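Local coordinates for protein TipC2 (Streptococcus intermedius B196, PDB 6DHX) that probably acts as an immunity protein (antitoxin) that recognises an antibacterial toxin exported by a type VII secretion system and protects the bacterium from it, at residues 22-27 with 168-173; 92-97 with 159-164; 106-111 with 117-122. All coordinates share one frame; numbering follows the deposited sequence.

Contact 1 (22-27 with 168-173); sequences FDEIYQ and KDWCSI
Trp170 of the long helix 151-173 meets Glu24 and Ile25 of helix 21-32, and this small helix-helix contact illustrates how a single indole can join two elements far apart in sequence by polar and apolar means at once. The polar half is a hydrogen bond from Trp170 NE1 to Glu24 OE1, 2.8 Å long with an N-H...O angle of 158°. The acceptor lies almost exactly in the indole plane, and the oxygen is met on its anti side, somewhat out of the carboxylate plane. Glu24 reaches the indole edge because its CG stands anti to the backbone N (chi1 -170°) and the chain runs on extended. The same OE1 is also bonded to Ser176 OG, while OE2 accepts a hydrogen bond from the backbone N of Lys177, so both carboxylate oxygens of this buried glutamate are engaged and the loop after the helix is drawn in as well. The apolar half is a CH-pi contact: Ile25 CG1 sits over one face of the five-membered ring, 3.4 Å from its centroid. The far end of the indole slides along the backbone of helix 21-32, where Trp170 CZ2 comes within 3.7 Å of Ile25 CA.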
loop_
_atom_site.group_PDB
_atom_site.type_symbol
_atom_site.label_atom_id
_atom_site.label_comp_id
_atom_site.label_asym_id
_atom_site.label_seq_id
_atom_site.Cartn_x
_atom_site.Cartn_y
_atom_site.Cartn_z
ATOM N N PHE A 22 4.378 -6.613 8.227
ATOM C CA PHE A 22 4.809 -5.328 7.683
ATOM C C PHE A 22 6.233 -5.006 8.130
ATOM O O PHE A 22 7.018 -4.482 7.339
ATOM C CB PHE A 22 3.832 -4.208 8.104
ATOM C CG PHE A 22 2.403 -4.554 7.714
ATOM C CD1 PHE A 22 2.031 -4.525 6.361
ATOM C CD2 PHE A 22 1.522 -5.038 8.647
ATOM C CE1 PHE A 22 0.758 -4.951 5.955
ATOM C CE2 PHE A 22 0.223 -5.475 8.252
ATOM C CZ PHE A 22 -0.141 -5.422 6.900
ATOM N N ASP A 23 6.571 -5.295 9.392
ATOM C CA ASP A 23 7.979 -5.213 9.812
ATOM C C ASP A 23 8.855 -6.077 8.911
ATOM O O ASP A 23 9.998 -5.729 8.606
ATOM C CB ASP A 23 8.189 -5.732 11.240
ATOM C CG ASP A 23 7.703 -4.792 12.326
ATOM O OD1 ASP A 23 7.583 -3.561 12.141
ATOM O OD2 ASP A 23 7.465 -5.322 13.452
ATOM N N GLU A 24 8.386 -7.275 8.587
ATOM C CA GLU A 24 9.205 -8.180 7.801
ATOM C C GLU A 24 9.496 -7.583 6.422
ATOM O O GLU A 24 10.649 -7.548 5.962
ATOM C CB GLU A 24 8.454 -9.516 7.732
ATOM C CG GLU A 24 9.175 -10.659 7.196
ATOM C CD GLU A 24 8.255 -11.881 7.199
ATOM O OE1 GLU A 24 7.419 -11.944 6.272
ATOM O OE2 GLU A 24 8.372 -12.717 8.132
ATOM N N ILE A 25 8.464 -7.063 5.763
ATOM C CA ILE A 25 8.647 -6.390 4.476
ATOM C C ILE A 25 9.564 -5.172 4.613
ATOM O O ILE A 25 10.476 -4.978 3.791
ATOM C CB ILE A 25 7.291 -5.974 3.873
ATOM C CG1 ILE A 25 6.427 -7.215 3.555
ATOM C CG2 ILE A 25 7.523 -5.142 2.586
ATOM C CD1 ILE A 25 4.873 -6.863 3.320
ATOM N N TYR A 26 9.321 -4.341 5.629
ATOM C CA TYR A 26 10.126 -3.135 5.818
ATOM C C TYR A 26 11.595 -3.511 6.031
ATOM O O TYR A 26 12.501 -2.963 5.378
ATOM C CB TYR A 26 9.581 -2.340 7.022
ATOM C CG TYR A 26 10.355 -1.079 7.321
ATOM C CD1 TYR A 26 11.542 -1.129 8.067
ATOM C CD2 TYR A 26 9.890 0.184 6.878
ATOM C CE1 TYR A 26 12.256 0.040 8.323
ATOM C CE2 TYR A 26 10.613 1.354 7.136
ATOM C CZ TYR A 26 11.775 1.267 7.859
ATOM O OH TYR A 26 12.509 2.372 8.161
ATOM N N GLN A 27 11.844 -4.447 6.956
ATOM C CA GLN A 27 13.232 -4.754 7.324
ATOM C C GLN A 27 13.958 -5.471 6.207
ATOM O O GLN A 27 15.153 -5.246 5.993
ATOM C CB GLN A 27 13.248 -5.593 8.613
ATOM C CG GLN A 27 12.759 -4.723 9.797
ATOM C CD GLN A 27 12.683 -5.448 11.130
ATOM O OE1 GLN A 27 11.754 -5.195 11.904
ATOM N NE2 GLN A 27 13.655 -6.344 11.428
ATOM N N LYS A 168 0.294 -11.949 -0.419
ATOM C CA LYS A 168 0.516 -13.304 -0.935
ATOM C C LYS A 168 1.765 -13.333 -1.825
ATOM O O LYS A 168 2.568 -14.283 -1.781
ATOM C CB LYS A 168 -0.724 -13.755 -1.706
ATOM C CG LYS A 168 -0.689 -15.216 -2.118
ATOM C CD LYS A 168 -1.939 -15.577 -2.898
ATOM C CE LYS A 168 -2.087 -17.080 -3.086
ATOM N NZ LYS A 168 -3.357 -17.392 -3.784
ATOM N N ASP A 169 1.970 -12.261 -2.600
ATOM C CA ASP A 169 3.191 -12.113 -3.395
ATOM C C ASP A 169 4.426 -12.056 -2.510
ATOM O O ASP A 169 5.453 -12.655 -2.839
ATOM C CB ASP A 169 3.137 -10.841 -4.251
ATOM C CG ASP A 169 2.300 -11.007 -5.504
ATOM O OD1 ASP A 169 1.913 -12.144 -5.816
ATOM O OD2 ASP A 169 2.018 -10.000 -6.169
ATOM N N TRP A 170 4.367 -11.269 -1.421
ATOM C CA TRP A 170 5.486 -11.230 -0.478
ATOM C C TRP A 170 5.846 -12.625 -0.009
ATOM O O TRP A 170 7.028 -13.012 0.009
ATOM C CB TRP A 170 5.104 -10.379 0.751
ATOM C CG TRP A 170 6.204 -10.407 1.781
ATOM C CD1 TRP A 170 6.185 -11.018 3.022
ATOM C CD2 TRP A 170 7.511 -9.824 1.633
ATOM N NE1 TRP A 170 7.411 -10.838 3.646
ATOM C CE2 TRP A 170 8.236 -10.111 2.825
ATOM C CE3 TRP A 170 8.126 -9.078 0.615
ATOM C CZ2 TRP A 170 9.552 -9.659 3.038
ATOM C CZ3 TRP A 170 9.470 -8.616 0.823
ATOM C CH2 TRP A 170 10.150 -8.914 2.019
ATOM N N CYS A 171 4.820 -13.411 0.371
ATOM C CA CYS A 171 5.093 -14.768 0.855
ATOM C C CYS A 171 5.588 -15.700 -0.252
ATOM O O CYS A 171 6.173 -16.745 0.064
ATOM C CB CYS A 171 3.842 -15.376 1.554
ATOM S SG CYS A 171 3.419 -14.348 3.065
ATOM N N SER A 172 5.478 -15.307 -1.520
ATOM C CA SER A 172 6.048 -16.106 -2.604
ATOM C C SER A 172 7.527 -15.826 -2.845
ATOM O O SER A 172 8.186 -16.640 -3.502
ATOM C CB SER A 172 5.292 -15.845 -3.918
ATOM O OG SER A 172 5.719 -14.649 -4.542
ATOM N N ILE A 173 8.056 -14.686 -2.383
ATOM C CA ILE A 173 9.481 -14.395 -2.576
ATOM C C ILE A 173 10.276 -14.399 -1.278
ATOM O O ILE A 173 11.513 -14.420 -1.332
ATOM C CB ILE A 173 9.685 -13.045 -3.286
ATOM C CG1 ILE A 173 9.183 -11.919 -2.375
ATOM C CG2 ILE A 173 8.941 -13.028 -4.593
ATOM C CD1 ILE A 173 9.428 -10.553 -2.993
#

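Contact 2 (92-97 with 159-164); sequences IYFEKE and EKIVNQ
Phe94 and Ile161 make the central fit between a strand and a helix lying along one face of the sheet, the layered alpha/beta packing in which a helix packs on one face of a sheet, here largely through apolar side chains. Strand 92-97 and helix 159-164 run nearly antiparallel, at 152°, with their axes 9.3 Å apart at closest approach. No hydrogen bond passes between them; complementary shape does the work.

The bump on the sheet side is the Phe94 ring. Its CG lies between the backbone N and the carbonyl carbon (chi1 61°), which stands the ring up from the strand and offers a flat face to the helix. Ile161 covers that face in a CH-pi contact, its CB 3.8 Å from the ring centroid and close to the ring normal. Over that one face the two branches of the isoleucine diverge, CG2 toward the CD1 side, 3.6 Å from Phe94 CD1, and CG1 toward the CD2 side, 3.9 Å from Phe94 CD2.

Beside this pair, Val162 uses one branch for two neighbours. Its CG2 fits into the notch between the side chains of Ile92 and Phe94, which both rise from the strand toward the helix. This methyl lies 3.9 Å from Phe94 CE1, and the Val162 side chain crosses that of Phe94 at about a right angle. Around the fit, His157 of the same helix also touches Phe94, Tyr74 from the adjoining strand packs on Ile161, and Asn108 lies against Val162.

The helix has a wider pi-type turn here, closed by Gln164 N bonding to Glu159 O. On the Ile92 side of the notch, Val162 CG2 stands 4.1 Å from Ile92 CG2.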
loop_
_atom_site.group_PDB
_atom_site.type_symbol
_atom_site.label_atom_id
_atom_site.label_comp_id
_atom_site.label_asym_id
_atom_site.label_seq_id
_atom_site.Cartn_x
_atom_site.Cartn_y
_atom_site.Cartn_z
ATOM N N ILE A 92 1.282 0.768 1.393
ATOM C CA ILE A 92 0.731 -0.063 0.324
ATOM C C ILE A 92 -0.552 0.629 -0.117
ATOM O O ILE A 92 -1.432 0.860 0.710
ATOM C CB ILE A 92 0.427 -1.488 0.819
ATOM C CG1 ILE A 92 1.727 -2.172 1.300
ATOM C CG2 ILE A 92 -0.351 -2.297 -0.271
ATOM C CD1 ILE A 92 1.424 -3.397 2.209
ATOM N N TYR A 93 -0.676 0.965 -1.394
ATOM C CA TYR A 93 -1.925 1.570 -1.822
ATOM C C TYR A 93 -2.327 1.051 -3.189
ATOM O O TYR A 93 -1.525 0.508 -3.957
ATOM C CB TYR A 93 -1.869 3.111 -1.818
ATOM C CG TYR A 93 -0.985 3.767 -2.850
ATOM C CD1 TYR A 93 0.380 3.936 -2.625
ATOM C CD2 TYR A 93 -1.540 4.258 -4.039
ATOM C CE1 TYR A 93 1.195 4.570 -3.589
ATOM C CE2 TYR A 93 -0.758 4.875 -4.991
ATOM C CZ TYR A 93 0.612 5.033 -4.773
ATOM O OH TYR A 93 1.397 5.681 -5.733
ATOM N N PHE A 94 -3.619 1.206 -3.478
ATOM C CA PHE A 94 -4.093 0.795 -4.777
ATOM C C PHE A 94 -5.280 1.654 -5.140
ATOM O O PHE A 94 -5.888 2.319 -4.284
ATOM C CB PHE A 94 -4.464 -0.691 -4.821
ATOM C CG PHE A 94 -5.582 -1.101 -3.851
ATOM C CD1 PHE A 94 -5.282 -1.480 -2.542
ATOM C CD2 PHE A 94 -6.909 -1.160 -4.281
ATOM C CE1 PHE A 94 -6.291 -1.900 -1.655
ATOM C CE2 PHE A 94 -7.916 -1.563 -3.400
ATOM C CZ PHE A 94 -7.609 -1.967 -2.094
ATOM N N GLU A 95 -5.565 1.670 -6.436
ATOM C CA GLU A 95 -6.587 2.546 -7.009
ATOM C C GLU A 95 -7.424 1.764 -8.006
ATOM O O GLU A 95 -6.924 0.874 -8.707
ATOM C CB GLU A 95 -5.970 3.790 -7.711
ATOM C CG GLU A 95 -4.998 4.626 -6.844
ATOM C CD GLU A 95 -4.592 5.954 -7.505
ATOM O OE1 GLU A 95 -4.906 6.161 -8.696
ATOM O OE2 GLU A 95 -3.942 6.785 -6.824
ATOM N N LYS A 96 -8.711 2.094 -8.047
ATOM C CA LYS A 96 -9.702 1.410 -8.862
ATOM C C LYS A 96 -10.659 2.443 -9.419
ATOM O O LYS A 96 -11.079 3.372 -8.712
ATOM C CB LYS A 96 -10.478 0.377 -8.034
ATOM C CG LYS A 96 -11.338 -0.585 -8.857
ATOM C CD LYS A 96 -12.190 -1.456 -7.952
ATOM C CE LYS A 96 -13.598 -0.889 -7.826
ATOM N NZ LYS A 96 -14.289 -0.779 -9.146
ATOM N N GLU A 97 -11.011 2.300 -10.684
ATOM C CA GLU A 97 -12.018 3.199 -11.216
ATOM C C GLU A 97 -13.378 2.835 -10.610
ATOM O O GLU A 97 -13.712 1.651 -10.493
ATOM C CB GLU A 97 -12.045 3.118 -12.744
ATOM C CG GLU A 97 -12.870 4.234 -13.364
ATOM C CD GLU A 97 -13.256 3.958 -14.814
ATOM O OE1 GLU A 97 -13.157 2.783 -15.249
ATOM O OE2 GLU A 97 -13.675 4.917 -15.507
ATOM N N GLU A 159 -9.172 -6.987 0.959
ATOM C CA GLU A 159 -8.867 -8.417 1.006
ATOM C C GLU A 159 -8.303 -8.886 -0.332
ATOM O O GLU A 159 -7.332 -9.642 -0.375
ATOM C CB GLU A 159 -10.122 -9.211 1.380
ATOM C CG GLU A 159 -10.019 -10.731 1.200
ATOM C CD GLU A 159 -9.023 -11.394 2.143
ATOM O OE1 GLU A 159 -8.703 -10.826 3.216
ATOM O OE2 GLU A 159 -8.587 -12.526 1.823
ATOM N N LYS A 160 -8.901 -8.435 -1.427
ATOM C CA LYS A 160 -8.491 -8.909 -2.744
ATOM C C LYS A 160 -7.089 -8.427 -3.124
ATOM O O LYS A 160 -6.282 -9.200 -3.658
ATOM C CB LYS A 160 -9.511 -8.432 -3.771
ATOM C CG LYS A 160 -9.225 -8.957 -5.181
ATOM C CD LYS A 160 -10.343 -8.425 -6.105
ATOM C CE LYS A 160 -9.972 -8.566 -7.574
ATOM N NZ LYS A 160 -9.621 -9.967 -7.917
ATOM N N ILE A 161 -6.797 -7.151 -2.887
ATOM C CA ILE A 161 -5.538 -6.586 -3.352
ATOM C C ILE A 161 -4.456 -6.681 -2.302
ATOM O O ILE A 161 -3.318 -7.055 -2.621
ATOM C CB ILE A 161 -5.726 -5.121 -3.800
ATOM C CG1 ILE A 161 -6.758 -5.045 -4.935
ATOM C CG2 ILE A 161 -4.336 -4.498 -4.175
ATOM C CD1 ILE A 161 -6.389 -5.878 -6.194
ATOM N N VAL A 162 -4.727 -6.260 -1.061
ATOM C CA VAL A 162 -3.636 -6.297 -0.077
ATOM C C VAL A 162 -3.371 -7.732 0.368
ATOM O O VAL A 162 -2.225 -8.179 0.395
ATOM C CB VAL A 162 -3.904 -5.390 1.138
ATOM C CG1 VAL A 162 -2.751 -5.559 2.212
ATOM C CG2 VAL A 162 -3.964 -3.912 0.703
ATOM N N ASN A 163 -4.421 -8.454 0.787
ATOM C CA ASN A 163 -4.138 -9.779 1.342
ATOM C C ASN A 163 -3.847 -10.811 0.258
ATOM O O ASN A 163 -2.834 -11.521 0.322
ATOM C CB ASN A 163 -5.306 -10.220 2.229
ATOM C CG ASN A 163 -5.303 -9.467 3.555
ATOM O OD1 ASN A 163 -4.267 -8.932 3.963
ATOM N ND2 ASN A 163 -6.431 -9.443 4.236
ATOM N N GLN A 164 -4.718 -10.912 -0.739
ATOM C CA GLN A 164 -4.649 -11.985 -1.724
ATOM C C GLN A 164 -3.696 -11.674 -2.865
ATOM O O GLN A 164 -3.423 -12.549 -3.712
ATOM C CB GLN A 164 -6.068 -12.286 -2.279
ATOM C CG GLN A 164 -7.015 -12.903 -1.221
ATOM C CD GLN A 164 -6.265 -13.914 -0.352
ATOM O OE1 GLN A 164 -5.575 -14.807 -0.870
ATOM N NE2 GLN A 164 -6.357 -13.750 0.968
#

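Contact 3 (106-111 with 117-122); sequences IWNKYT and LTKSVK
Trp107 and Ser120 face each other as a hydrogen-bonded antiparallel pair, with Trp107 N to Ser120 O at 2.9 Å and Ser120 N to Trp107 O at 2.8 Å. Lys109 and Thr118 repeat the exchange two residues along, both of its bonds being 2.9 Å long. These two rings of bonds define a beta hairpin whose segments 106-111 and 117-122 run at 164°. In the non-hydrogen-bonded positions between and beyond them, CA-H...O contacts add weaker cohesion, such as Asn108 CA to Thr118 O. Near the turn a water gives hydrogen bonds to Lys109 O and Thr111 OG1, and it is also bonded to Thr118 OG1.

On the face bearing Trp107 and Ser120, the Lys122 chain swings in and reaches diagonally to the indole on the partner strand. With CG opposite its own backbone N (chi1 -172°), Trp107 carries its indole to where Lys122 CE can lie over its face, 3.6 Å from Trp107 CD2. Lys122 NZ is 3.9 Å from the centroid of the five-membered ring, 10° off the normal, in a cation-pi contact. The other face carries Asn108, Lys119, Tyr110 and Leu117, with Ile106 and Val121. Asn108 OD1 is pressed against the aliphatic Lys119 CG at 3.3 Å and has no polar partner in the model, whereas its ND2 is held by Ile92 O. Leu117 CD1 packs against Tyr110 CB.

Strand 89-99 flanks the hairpin along 102-111 and strand 187-190 along 116-127. Helix 151-173 covers the Asn108 and Leu117 face through Tyr158 and Val162, while Tyr110 OH is hydrogen-bonded to Asp23 OD1 of helix 21-32.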
loop_
_atom_site.group_PDB
_atom_site.type_symbol
_atom_site.label_atom_id
_atom_site.label_comp_id
_atom_site.label_asym_id
_atom_site.label_seq_id
_atom_site.Cartn_x
_atom_site.Cartn_y
_atom_site.Cartn_z
ATOM N N ILE A 106 -7.261 3.251 -2.004
ATOM C CA ILE A 106 -7.248 2.703 -0.661
ATOM C C ILE A 106 -5.790 2.666 -0.221
ATOM O O ILE A 106 -4.929 2.104 -0.917
ATOM C CB ILE A 106 -7.954 1.333 -0.609
ATOM C CG1 ILE A 106 -9.453 1.574 -0.883
ATOM C CG2 ILE A 106 -7.844 0.697 0.746
ATOM C CD1 ILE A 106 -10.282 0.284 -1.050
ATOM N N TRP A 107 -5.536 3.271 0.931
ATOM C CA TRP A 107 -4.240 3.739 1.390
ATOM C C TRP A 107 -3.943 3.057 2.712
ATOM O O TRP A 107 -4.692 3.229 3.680
ATOM C CB TRP A 107 -4.395 5.253 1.576
ATOM C CG TRP A 107 -3.283 6.052 1.848
ATOM C CD1 TRP A 107 -2.796 6.406 3.079
ATOM C CD2 TRP A 107 -2.516 6.753 0.893
ATOM N NE1 TRP A 107 -1.758 7.278 2.938
ATOM C CE2 TRP A 107 -1.555 7.505 1.603
ATOM C CE3 TRP A 107 -2.552 6.836 -0.493
ATOM C CZ2 TRP A 107 -0.618 8.318 0.963
ATOM C CZ3 TRP A 107 -1.611 7.636 -1.127
ATOM C CH2 TRP A 107 -0.663 8.365 -0.400
ATOM N N ASN A 108 -2.857 2.278 2.774
ATOM C CA ASN A 108 -2.663 1.397 3.925
ATOM C C ASN A 108 -1.251 1.631 4.409
ATOM O O ASN A 108 -0.300 1.135 3.788
ATOM C CB ASN A 108 -2.865 -0.057 3.548
ATOM C CG ASN A 108 -4.167 -0.250 2.770
ATOM O OD1 ASN A 108 -5.239 -0.249 3.391
ATOM N ND2 ASN A 108 -4.091 -0.363 1.427
ATOM N N LYS A 109 -1.128 2.418 5.467
ATOM C CA LYS A 109 0.175 2.918 5.884
ATOM C C LYS A 109 0.571 2.250 7.195
ATOM O O LYS A 109 -0.125 2.411 8.192
ATOM C CB LYS A 109 0.125 4.435 6.057
ATOM C CG LYS A 109 1.510 4.997 6.432
ATOM C CD LYS A 109 1.458 6.528 6.277
ATOM C CE LYS A 109 2.616 7.271 6.936
ATOM N NZ LYS A 109 2.511 8.817 6.882
ATOM N N TYR A 110 1.704 1.541 7.193
ATOM C CA TYR A 110 2.204 0.908 8.401
ATOM C C TYR A 110 3.336 1.762 8.965
ATOM O O TYR A 110 4.390 1.900 8.326
ATOM C CB TYR A 110 2.689 -0.502 8.103
ATOM C CG TYR A 110 3.386 -1.096 9.301
ATOM C CD1 TYR A 110 2.627 -1.606 10.364
ATOM C CD2 TYR A 110 4.779 -1.133 9.376
ATOM C CE1 TYR A 110 3.246 -2.155 11.456
ATOM C CE2 TYR A 110 5.429 -1.694 10.475
ATOM C CZ TYR A 110 4.641 -2.207 11.512
ATOM O OH TYR A 110 5.192 -2.780 12.645
ATOM N N THR A 111 3.119 2.330 10.168
ATOM C CA THR A 111 4.079 3.220 10.796
ATOM C C THR A 111 4.926 2.387 11.757
ATOM O O THR A 111 4.387 1.655 12.591
ATOM C CB THR A 111 3.395 4.394 11.509
ATOM O OG1 THR A 111 2.141 3.990 12.133
ATOM C CG2 THR A 111 3.062 5.471 10.445
ATOM N N LEU A 117 -0.960 -0.269 11.561
ATOM C CA LEU A 117 -1.421 -0.215 10.181
ATOM C C LEU A 117 -2.702 0.626 10.151
ATOM O O LEU A 117 -3.695 0.251 10.777
ATOM C CB LEU A 117 -1.724 -1.616 9.683
ATOM C CG LEU A 117 -2.302 -1.666 8.278
ATOM C CD1 LEU A 117 -1.188 -1.340 7.224
ATOM C CD2 LEU A 117 -2.858 -3.042 8.013
ATOM N N THR A 118 -2.691 1.715 9.403
ATOM C CA THR A 118 -3.837 2.620 9.277
ATOM C C THR A 118 -4.364 2.524 7.853
ATOM O O THR A 118 -3.633 2.801 6.895
ATOM C CB THR A 118 -3.420 4.050 9.640
ATOM O OG1 THR A 118 -2.899 4.074 10.982
ATOM C CG2 THR A 118 -4.601 5.027 9.564
ATOM N N LYS A 119 -5.640 2.120 7.707
ATOM C CA LYS A 119 -6.262 1.923 6.406
ATOM C C LYS A 119 -7.171 3.121 6.195
ATOM O O LYS A 119 -7.932 3.480 7.101
ATOM C CB LYS A 119 -7.060 0.609 6.356
ATOM C CG LYS A 119 -6.183 -0.630 6.579
ATOM C CD LYS A 119 -6.808 -1.900 7.191
ATOM C CE LYS A 119 -7.830 -2.553 6.331
ATOM N NZ LYS A 119 -8.281 -3.832 6.989
ATOM N N SER A 120 -7.046 3.782 5.051
ATOM C CA SER A 120 -7.869 4.965 4.803
ATOM C C SER A 120 -8.272 4.988 3.322
ATOM O O SER A 120 -7.786 4.180 2.501
ATOM C CB SER A 120 -7.106 6.222 5.258
ATOM O OG SER A 120 -6.055 6.514 4.377
ATOM N N VAL A 121 -9.203 5.882 2.987
ATOM C CA VAL A 121 -9.809 5.949 1.653
ATOM C C VAL A 121 -9.734 7.375 1.135
ATOM O O VAL A 121 -10.104 8.326 1.852
ATOM C CB VAL A 121 -11.291 5.529 1.662
ATOM C CG1 VAL A 121 -11.716 5.313 0.272
ATOM C CG2 VAL A 121 -11.514 4.317 2.444
ATOM N N LYS A 122 -9.330 7.519 -0.118
ATOM C CA LYS A 122 -9.255 8.799 -0.802
ATOM C C LYS A 122 -9.927 8.666 -2.165
ATOM O O LYS A 122 -10.232 7.560 -2.640
ATOM C CB LYS A 122 -7.783 9.234 -0.974
ATOM C CG LYS A 122 -6.988 9.401 0.335
ATOM C CD LYS A 122 -5.524 9.750 0.001
ATOM C CE LYS A 122 -4.585 9.723 1.228
ATOM N NZ LYS A 122 -5.310 9.363 2.453
HETATM O O HOH W 1 -0.253 4.046 10.620
#

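Overall arrangement
From the N terminus, segment 22-27 comes first and meets segment 168-173, 141 residues further on, so contact 1 closes the widest loop. Within that span contact 2 brings strand 89-99 against an earlier part of the long helix 151-173, and within contact 2 in turn lies the short hairpin loop of contact 3; the three are thus strictly nested and none crosses. Backbone bonds between strands 89-99 and 102-111 join contacts 2 and 3 in one sheet, their centres about 11 Å apart. Phe22 of the first helix packs on Ile92, Tyr110 and Leu117, linking contact 1 to both others. Together they tie helices 21-32 and 151-173 to each other and to the sheet.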